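Local coordinates for protein apical membrane antigen 1 (Babesia divergens, PDB 4APM) that probably acts at the moving junction during parasite invasion of host cells, as a calcium-binding antigen of the apical membrane, at residues S27-D32 against T346-P351; S240-F245 against V312-A317; S253-E258 against G324-I329. One frame throughout, in Å; residues are numbered along the deposited sequence.

In the fold
The three contacts adjoin one another. Interaction 1 lies about 4 Å from the centre of the chain. Interactions 2 and 3 have centres about 5 Å apart. They share the antiparallel sheet in which strand 325-329 lies between strands 242-245 and 316-320. Interaction 1 has its centre about 13 Å from that of interaction 2 and about 12 Å from that of interaction 3. Its segment 346-351 leaves the end of strand 342-346, an outermost strand of the same sheet. Ala347 N of interaction 1 lies 2.8 Å from Asn315 O of interaction 2, a probable hydrogen bond. Met256 of interaction 3 packs on Ala347. All three contacts lie away from the calcium site at Gly120 and Asp122.

Interaction 1. Residues S27-D32 against T346-P351; sequences SGIYVD and TAVGSP
Ile29 meets Ala347 and Val348 with its two branches. Its CG2 methyl rests on Ala347, 3.6 Å from CB. The same methyl lies 3.5 Å from Ala347 O, and this carbonyl is satisfied by a hydrogen bond from Lys195 NZ. The longer branch reaches Val348, where Ile29 CD1 comes to 3.8 Å from Val348 CG1. Val348 CG1 is also 3.9 Å from Ile29 CG2 and 4.0 Å from Ile29 CG1. One valine methyl thus sits in the fork between the isoleucine branches. The two side chains cross at about a right angle. With chi1 at -64°, Ile29 places CG2 anti to its backbone N and CG1 beside it, and this spreads the branches over both neighbours. No hydrogen bond joins the segments. The contact is apolar, and all three touching residues are buried. Away from the contact, Ser27 OG bonds Asp32 OD1 at 2.6 Å and joins the two ends of segment 27-32. The hydroxyl comes from above the carboxylate plane, 61° out of it. Asp32 OD1 also receives Thr48 N and Gly34 N, so several bonds hold this carboxylate. The contact joins two loops, one after helix 21-24 and one after strand 342-346. Leu21 of helix 21-24 touches both Ile29 and Val348. From helix 249-257, Phe257 packs on Ile29 and Met256 on Ala347.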
loop_
_atom_site.group_PDB
_atom_site.type_symbol
_atom_site.label_atom_id
_atom_site.label_comp_id
_atom_site.label_asym_id
_atom_site.label_seq_id
_atom_site.Cartn_x
_atom_site.Cartn_y
_atom_site.Cartn_z
ATOM N N SER A 27 -3.391 7.547 8.292
ATOM C CA SER A 27 -3.505 8.819 7.595
ATOM C C SER A 27 -3.754 8.561 6.094
ATOM O O SER A 27 -4.043 7.418 5.687
ATOM C CB SER A 27 -2.246 9.654 7.832
ATOM O OG SER A 27 -2.357 10.908 7.191
ATOM N N GLY A 28 -3.694 9.612 5.290
ATOM C CA GLY A 28 -3.970 9.479 3.870
ATOM C C GLY A 28 -2.792 8.805 3.180
ATOM O O GLY A 28 -1.703 8.786 3.723
ATOM N N ILE A 29 -3.028 8.229 2.001
ATOM C CA ILE A 29 -2.037 7.378 1.323
ATOM C C ILE A 29 -1.743 8.020 -0.023
ATOM O O ILE A 29 -0.624 8.436 -0.303
ATOM C CB ILE A 29 -2.572 5.915 1.150
ATOM C CG1 ILE A 29 -2.776 5.292 2.545
ATOM C CG2 ILE A 29 -1.591 5.075 0.328
ATOM C CD1 ILE A 29 -3.482 3.959 2.563
ATOM N N TYR A 30 -2.782 8.167 -0.817
ATOM C CA TYR A 30 -2.721 8.979 -2.022
ATOM C C TYR A 30 -2.153 10.372 -1.715
ATOM O O TYR A 30 -1.073 10.751 -2.227
ATOM C CB TYR A 30 -4.122 9.092 -2.633
ATOM C CG TYR A 30 -4.129 9.782 -3.960
ATOM C CD1 TYR A 30 -3.431 9.243 -5.036
ATOM C CD2 TYR A 30 -4.815 10.994 -4.142
ATOM C CE1 TYR A 30 -3.415 9.872 -6.256
ATOM C CE2 TYR A 30 -4.826 11.621 -5.368
ATOM C CZ TYR A 30 -4.134 11.035 -6.424
ATOM O OH TYR A 30 -4.091 11.642 -7.653
ATOM N N VAL A 31 -2.863 11.113 -0.853
ATOM C CA VAL A 31 -2.355 12.382 -0.306
ATOM C C VAL A 31 -2.371 12.315 1.213
ATOM O O VAL A 31 -3.429 12.073 1.842
ATOM C CB VAL A 31 -3.215 13.597 -0.748
ATOM C CG1 VAL A 31 -2.789 14.870 0.002
ATOM C CG2 VAL A 31 -3.161 13.773 -2.267
ATOM N N ASP A 32 -1.184 12.463 1.801
ATOM C CA ASP A 32 -1.042 12.377 3.246
ATOM C C ASP A 32 -0.724 13.775 3.814
ATOM O O ASP A 32 0.362 14.351 3.571
ATOM C CB ASP A 32 0.012 11.329 3.653
ATOM C CG ASP A 32 0.281 11.317 5.158
ATOM O OD1 ASP A 32 -0.415 12.057 5.895
ATOM O OD2 ASP A 32 1.174 10.546 5.627
ATOM N N THR A 346 -2.205 -3.700 -1.736
ATOM C CA THR A 346 -2.671 -2.540 -0.984
ATOM C C THR A 346 -2.031 -1.247 -1.504
ATOM O O THR A 346 -0.999 -1.297 -2.218
ATOM C CB THR A 346 -2.429 -2.657 0.539
ATOM O OG1 THR A 346 -1.095 -2.274 0.834
ATOM C CG2 THR A 346 -2.674 -4.070 1.076
ATOM N N ALA A 347 -2.673 -0.113 -1.191
ATOM C CA ALA A 347 -2.203 1.191 -1.641
ATOM C C ALA A 347 -0.823 1.581 -1.054
ATOM O O ALA A 347 -0.174 2.497 -1.579
ATOM C CB ALA A 347 -3.231 2.279 -1.313
ATOM N N VAL A 348 -0.383 0.956 0.043
ATOM C CA VAL A 348 0.944 1.366 0.580
ATOM C C VAL A 348 2.076 0.483 0.080
ATOM O O VAL A 348 3.251 0.901 0.080
ATOM C CB VAL A 348 1.005 1.440 2.123
ATOM C CG1 VAL A 348 -0.010 2.431 2.666
ATOM C CG2 VAL A 348 0.798 0.077 2.735
ATOM N N GLY A 349 1.707 -0.723 -0.364
ATOM C CA GLY A 349 2.657 -1.788 -0.631
ATOM C C GLY A 349 3.174 -1.759 -2.055
ATOM O O GLY A 349 2.677 -1.023 -2.907
ATOM N N SER A 350 4.164 -2.590 -2.313
ATOM C CA SER A 350 4.695 -2.716 -3.644
ATOM C C SER A 350 3.611 -2.922 -4.721
ATOM O O SER A 350 2.670 -3.693 -4.533
ATOM C CB SER A 350 5.694 -3.870 -3.706
ATOM O OG SER A 350 6.331 -3.793 -4.972
ATOM N N PRO A 351 3.755 -2.242 -5.852
ATOM C CA PRO A 351 2.929 -2.518 -7.046
ATOM C C PRO A 351 3.341 -3.764 -7.881
ATOM O O PRO A 351 2.682 -4.069 -8.892
ATOM C CB PRO A 351 3.149 -1.256 -7.901
ATOM C CG PRO A 351 4.554 -0.822 -7.556
ATOM C CD PRO A 351 4.682 -1.101 -6.064
#

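Interaction 2. Residues S240-F245 against V312-A317; sequences SAFEEF and VGMNWA
Beside Ala241, which touches Met314 across the contact, Ser240 OG is hydrogen-bonded by Arg327 NH1. A second hydrogen bond, to Glu243 OE2, is modelled at a very short 2.5 Å, and this length is doubtful. The contact itself is apolar and is made by a single sulfur atom. Met314 SD lies 3.8 Å from Ala241 CB and 3.9 Å from Phe242 CE2. It approaches the Phe242 ring at its edge, near the ring plane. The sulfur is 5.1 Å from the ring centroid and 83° off the ring normal, an edge-on Met-aromatic contact. In Met314, CA-CB-CG-SD is anti, which carries the sulfur out from the backbone to the ring, and the two side chains cross at about a right angle. Phe242 has chi1 at 72°, with CG between its backbone N and carbonyl carbon. This brings the ring edge nearer to the sulfur. At a classic beta bulge, Ala241 and Phe242 together pair with the single residue Val328. Met314 centres an inverse gamma turn. The bulge lies at strand 242-245, and the turn precedes strand 316-320. Strand 325-329 runs between those strands, and its Val328 touches both Phe242 and Met314. Leu255 of helix 249-257 packs on Phe242.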
loop_
_atom_site.group_PDB
_atom_site.type_symbol
_atom_site.label_atom_id
_atom_site.label_comp_id
_atom_site.label_asym_id
_atom_site.label_seq_id
_atom_site.Cartn_x
_atom_site.Cartn_y
_atom_site.Cartn_z
ATOM N N SER A 240 -16.458 -5.833 -4.992
ATOM C CA SER A 240 -15.688 -4.757 -5.576
ATOM C C SER A 240 -16.389 -3.443 -5.305
ATOM O O SER A 240 -17.620 -3.376 -5.362
ATOM C CB SER A 240 -15.569 -4.977 -7.074
ATOM O OG SER A 240 -15.235 -6.318 -7.333
ATOM N N ALA A 241 -15.617 -2.400 -5.003
ATOM C CA ALA A 241 -16.122 -1.035 -5.111
ATOM C C ALA A 241 -16.243 -0.684 -6.589
ATOM O O ALA A 241 -17.221 -0.078 -7.022
ATOM C CB ALA A 241 -15.189 -0.044 -4.393
ATOM N N PHE A 242 -15.233 -1.048 -7.369
ATOM C CA PHE A 242 -15.360 -1.008 -8.826
ATOM C C PHE A 242 -14.332 -1.949 -9.388
ATOM O O PHE A 242 -13.449 -2.397 -8.660
ATOM C CB PHE A 242 -15.199 0.420 -9.387
ATOM C CG PHE A 242 -13.787 0.948 -9.331
ATOM C CD1 PHE A 242 -12.903 0.731 -10.391
ATOM C CD2 PHE A 242 -13.340 1.665 -8.220
ATOM C CE1 PHE A 242 -11.602 1.202 -10.335
ATOM C CE2 PHE A 242 -12.039 2.140 -8.160
ATOM C CZ PHE A 242 -11.164 1.906 -9.218
ATOM N N GLU A 243 -14.515 -2.344 -10.644
ATOM C CA GLU A 243 -13.613 -3.292 -11.284
ATOM C C GLU A 243 -13.223 -2.797 -12.648
ATOM O O GLU A 243 -14.025 -2.133 -13.316
ATOM C CB GLU A 243 -14.283 -4.627 -11.491
ATOM C CG GLU A 243 -15.284 -5.022 -10.444
ATOM C CD GLU A 243 -15.683 -6.448 -10.618
ATOM O OE1 GLU A 243 -15.840 -6.871 -11.785
ATOM O OE2 GLU A 243 -15.732 -7.159 -9.601
ATOM N N GLU A 244 -12.013 -3.177 -13.071
ATOM C CA GLU A 244 -11.526 -2.945 -14.436
ATOM C C GLU A 244 -10.449 -3.933 -14.803
ATOM O O GLU A 244 -9.672 -4.383 -13.935
ATOM C CB GLU A 244 -10.991 -1.538 -14.604
ATOM C CG GLU A 244 -11.996 -0.613 -15.272
ATOM C CD GLU A 244 -11.965 0.755 -14.646
ATOM O OE1 GLU A 244 -10.860 1.154 -14.269
ATOM O OE2 GLU A 244 -13.034 1.402 -14.490
ATOM N N PHE A 245 -10.432 -4.311 -16.079
ATOM C CA PHE A 245 -9.356 -5.136 -16.612
ATOM C C PHE A 245 -8.132 -4.280 -16.746
ATOM O O PHE A 245 -8.235 -3.149 -17.233
ATOM C CB PHE A 245 -9.769 -5.731 -17.968
ATOM C CG PHE A 245 -10.778 -6.844 -17.840
ATOM C CD1 PHE A 245 -10.375 -8.127 -17.496
ATOM C CD2 PHE A 245 -12.143 -6.589 -17.995
ATOM C CE1 PHE A 245 -11.313 -9.147 -17.342
ATOM C CE2 PHE A 245 -13.088 -7.599 -17.844
ATOM C CZ PHE A 245 -12.676 -8.882 -17.518
ATOM N N VAL A 312 -8.928 6.094 5.628
ATOM C CA VAL A 312 -10.126 5.483 5.063
ATOM C C VAL A 312 -10.194 5.796 3.588
ATOM O O VAL A 312 -9.991 6.931 3.193
ATOM C CB VAL A 312 -11.414 6.020 5.743
ATOM C CG1 VAL A 312 -12.656 5.517 5.023
ATOM C CG2 VAL A 312 -11.452 5.608 7.211
ATOM N N GLY A 313 -10.421 4.769 2.777
ATOM C CA GLY A 313 -10.396 4.895 1.325
ATOM C C GLY A 313 -10.391 3.547 0.625
ATOM O O GLY A 313 -10.474 2.485 1.264
ATOM N N MET A 314 -10.355 3.551 -0.698
ATOM C CA MET A 314 -10.241 2.273 -1.389
ATOM C C MET A 314 -8.793 1.836 -1.429
ATOM O O MET A 314 -8.105 2.081 -2.421
ATOM C CB MET A 314 -10.788 2.386 -2.793
ATOM C CG MET A 314 -12.135 3.065 -2.823
ATOM S SD MET A 314 -12.878 2.938 -4.458
ATOM C CE MET A 314 -14.260 4.057 -4.244
ATOM N N ASN A 315 -8.362 1.132 -0.382
ATOM C CA ASN A 315 -6.941 0.902 -0.084
ATOM C C ASN A 315 -6.356 -0.461 -0.493
ATOM O O ASN A 315 -5.195 -0.741 -0.204
ATOM C CB ASN A 315 -6.683 1.101 1.421
ATOM C CG ASN A 315 -7.027 2.509 1.897
ATOM O OD1 ASN A 315 -6.929 3.480 1.131
ATOM N ND2 ASN A 315 -7.367 2.638 3.194
ATOM N N TRP A 316 -7.185 -1.326 -1.071
ATOM C CA TRP A 316 -6.832 -2.736 -1.299
ATOM C C TRP A 316 -7.433 -3.130 -2.609
ATOM O O TRP A 316 -8.469 -2.564 -3.030
ATOM C CB TRP A 316 -7.404 -3.648 -0.202
ATOM C CG TRP A 316 -7.316 -3.131 1.225
ATOM C CD1 TRP A 316 -6.343 -3.440 2.179
ATOM C CD2 TRP A 316 -8.277 -2.260 1.928
ATOM N NE1 TRP A 316 -6.622 -2.808 3.389
ATOM C CE2 TRP A 316 -7.760 -2.083 3.292
ATOM C CE3 TRP A 316 -9.438 -1.591 1.560
ATOM C CZ2 TRP A 316 -8.424 -1.323 4.236
ATOM C CZ3 TRP A 316 -10.109 -0.821 2.538
ATOM C CH2 TRP A 316 -9.610 -0.700 3.843
ATOM N N ALA A 317 -6.761 -4.045 -3.306
ATOM C CA ALA A 317 -7.256 -4.559 -4.590
ATOM C C ALA A 317 -6.872 -6.021 -4.768
ATOM O O ALA A 317 -5.851 -6.480 -4.230
ATOM C CB ALA A 317 -6.716 -3.729 -5.754
#

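Interaction 3. Residues S253-E258 against G324-I329; sequences SALMFE and GLCRVI
Helix 253-257 runs beside strand 325-329 in nearly the same direction, with their axes 24° apart in angle and 9.0 Å apart at closest approach. The nearest backbones are those of Met256 and Val328, whose CA atoms are 5.9 Å apart. Here the two side chains meet at their bases, Met256 CB lying 4.2 Å from Val328 CB. Beyond CB the methionine departs from the strand. It sets out with CG anti to the backbone N, chi1 167°, then bends at chi2 and chi3. Its end packs instead on Ala317 of strand 316-320. Leu255 touches with its tip. Its CD1 lies 4.3 Å from Cys326 SG and 4.4 Å from Val328 CG1, bridging two residues of the strand on the face turned to the helix. These approaches are loose. Leu255 and Val328 both have chi1 off a staggered value, so the placing of these methyls is less sure. No hydrogen bond crosses between the segments. A covalent link strengthens the pairing: Cys326 SG forms a disulfide with Cys252, just before this part of the helix. Next along the helix, the Phe257 ring meets that of Tyr30 edge-to-face. A helix lying on an antiparallel sheet and joined by a disulfide to an interior strand is consistent with the PAN-like fold of the apical membrane antigen 1 family.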
loop_
_atom_site.group_PDB
_atom_site.type_symbol
_atom_site.label_atom_id
_atom_site.label_comp_id
_atom_site.label_asym_id
_atom_site.label_seq_id
_atom_site.Cartn_x
_atom_site.Cartn_y
_atom_site.Cartn_z
ATOM N N SER A 253 -2.483 -1.768 -9.351
ATOM C CA SER A 253 -2.018 -1.036 -8.217
ATOM C C SER A 253 -2.217 0.477 -8.425
ATOM O O SER A 253 -2.719 1.167 -7.529
ATOM C CB SER A 253 -0.555 -1.379 -7.912
ATOM O OG SER A 253 -0.141 -0.724 -6.740
ATOM N N ALA A 254 -1.901 0.981 -9.616
ATOM C CA ALA A 254 -1.993 2.439 -9.862
ATOM C C ALA A 254 -3.443 2.934 -9.854
ATOM O O ALA A 254 -3.718 4.067 -9.466
ATOM C CB ALA A 254 -1.307 2.811 -11.177
ATOM N N LEU A 255 -4.352 2.075 -10.320
ATOM C CA LEU A 255 -5.790 2.365 -10.386
ATOM C C LEU A 255 -6.374 2.508 -8.987
ATOM O O LEU A 255 -7.208 3.367 -8.729
ATOM C CB LEU A 255 -6.499 1.186 -11.068
ATOM C CG LEU A 255 -7.706 1.374 -11.981
ATOM C CD1 LEU A 255 -8.548 0.098 -12.016
ATOM C CD2 LEU A 255 -8.548 2.586 -11.642
ATOM N N MET A 256 -6.031 1.553 -8.125
ATOM C CA MET A 256 -6.484 1.559 -6.748
ATOM C C MET A 256 -5.878 2.762 -5.985
ATOM O O MET A 256 -6.571 3.452 -5.202
ATOM C CB MET A 256 -6.079 0.242 -6.097
ATOM C CG MET A 256 -6.228 0.264 -4.589
ATOM S SD MET A 256 -4.794 -0.222 -3.654
ATOM C CE MET A 256 -3.966 -1.580 -4.529
ATOM N N PHE A 257 -4.582 2.984 -6.175
ATOM C CA PHE A 257 -3.886 4.082 -5.487
ATOM C C PHE A 257 -4.581 5.461 -5.691
ATOM O O PHE A 257 -4.710 6.242 -4.757
ATOM C CB PHE A 257 -2.425 4.125 -5.941
ATOM C CG PHE A 257 -1.606 5.222 -5.299
ATOM C CD1 PHE A 257 -1.166 5.107 -3.985
ATOM C CD2 PHE A 257 -1.210 6.326 -6.037
ATOM C CE1 PHE A 257 -0.361 6.096 -3.415
ATOM C CE2 PHE A 257 -0.413 7.313 -5.465
ATOM C CZ PHE A 257 0.017 7.193 -4.152
ATOM N N GLU A 258 -5.056 5.723 -6.906
ATOM C CA GLU A 258 -5.724 6.981 -7.220
ATOM C C GLU A 258 -6.956 7.206 -6.351
ATOM O O GLU A 258 -7.434 8.330 -6.257
ATOM C CB GLU A 258 -6.189 6.984 -8.676
ATOM C CG GLU A 258 -5.077 6.969 -9.682
ATOM C CD GLU A 258 -5.601 7.204 -11.087
ATOM O OE1 GLU A 258 -6.790 6.877 -11.345
ATOM O OE2 GLU A 258 -4.836 7.750 -11.913
ATOM N N GLY A 324 -6.639 -10.790 -15.612
ATOM C CA GLY A 324 -6.342 -9.369 -15.606
ATOM C C GLY A 324 -7.410 -8.524 -14.928
ATOM O O GLY A 324 -7.342 -7.289 -14.940
ATOM N N LEU A 325 -8.395 -9.156 -14.305
ATOM C CA LEU A 325 -9.404 -8.350 -13.655
ATOM C C LEU A 325 -8.878 -7.774 -12.332
ATOM O O LEU A 325 -8.463 -8.510 -11.435
ATOM C CB LEU A 325 -10.716 -9.093 -13.487
ATOM C CG LEU A 325 -11.901 -8.275 -12.952
ATOM C CD1 LEU A 325 -12.394 -7.241 -13.959
ATOM C CD2 LEU A 325 -13.037 -9.207 -12.600
ATOM N N CYS A 326 -8.889 -6.448 -12.248
ATOM C CA CYS A 326 -8.520 -5.745 -11.049
ATOM C C CYS A 326 -9.795 -5.342 -10.284
ATOM O O CYS A 326 -10.585 -4.560 -10.780
ATOM C CB CYS A 326 -7.708 -4.497 -11.415
ATOM S SG CYS A 326 -7.198 -3.479 -10.004
ATOM N N ARG A 327 -10.000 -5.894 -9.089
ATOM C CA ARG A 327 -11.163 -5.516 -8.291
ATOM C C ARG A 327 -10.741 -4.624 -7.123
ATOM O O ARG A 327 -10.136 -5.102 -6.172
ATOM C CB ARG A 327 -11.903 -6.750 -7.771
ATOM C CG ARG A 327 -12.377 -7.719 -8.856
ATOM C CD ARG A 327 -13.432 -8.690 -8.294
ATOM N NE ARG A 327 -12.928 -9.479 -7.157
ATOM C CZ ARG A 327 -13.303 -9.325 -5.878
ATOM N NH1 ARG A 327 -14.233 -8.426 -5.525
ATOM N NH2 ARG A 327 -12.783 -10.111 -4.946
ATOM N N VAL A 328 -11.039 -3.334 -7.192
ATOM C CA VAL A 328 -10.736 -2.494 -6.061
ATOM C C VAL A 328 -11.853 -2.443 -5.025
ATOM O O VAL A 328 -13.035 -2.527 -5.371
ATOM C CB VAL A 328 -9.993 -1.169 -6.407
ATOM C CG1 VAL A 328 -9.707 -1.032 -7.894
ATOM C CG2 VAL A 328 -10.602 0.065 -5.752
ATOM N N ILE A 329 -11.455 -2.553 -3.759
ATOM C CA ILE A 329 -12.390 -2.707 -2.651
ATOM C C ILE A 329 -12.203 -1.625 -1.585
ATOM O O ILE A 329 -11.161 -1.007 -1.485
ATOM C CB ILE A 329 -12.297 -4.099 -1.988
ATOM C CG1 ILE A 329 -10.890 -4.343 -1.412
ATOM C CG2 ILE A 329 -12.757 -5.190 -2.968
ATOM C CD1 ILE A 329 -10.757 -5.607 -0.577
#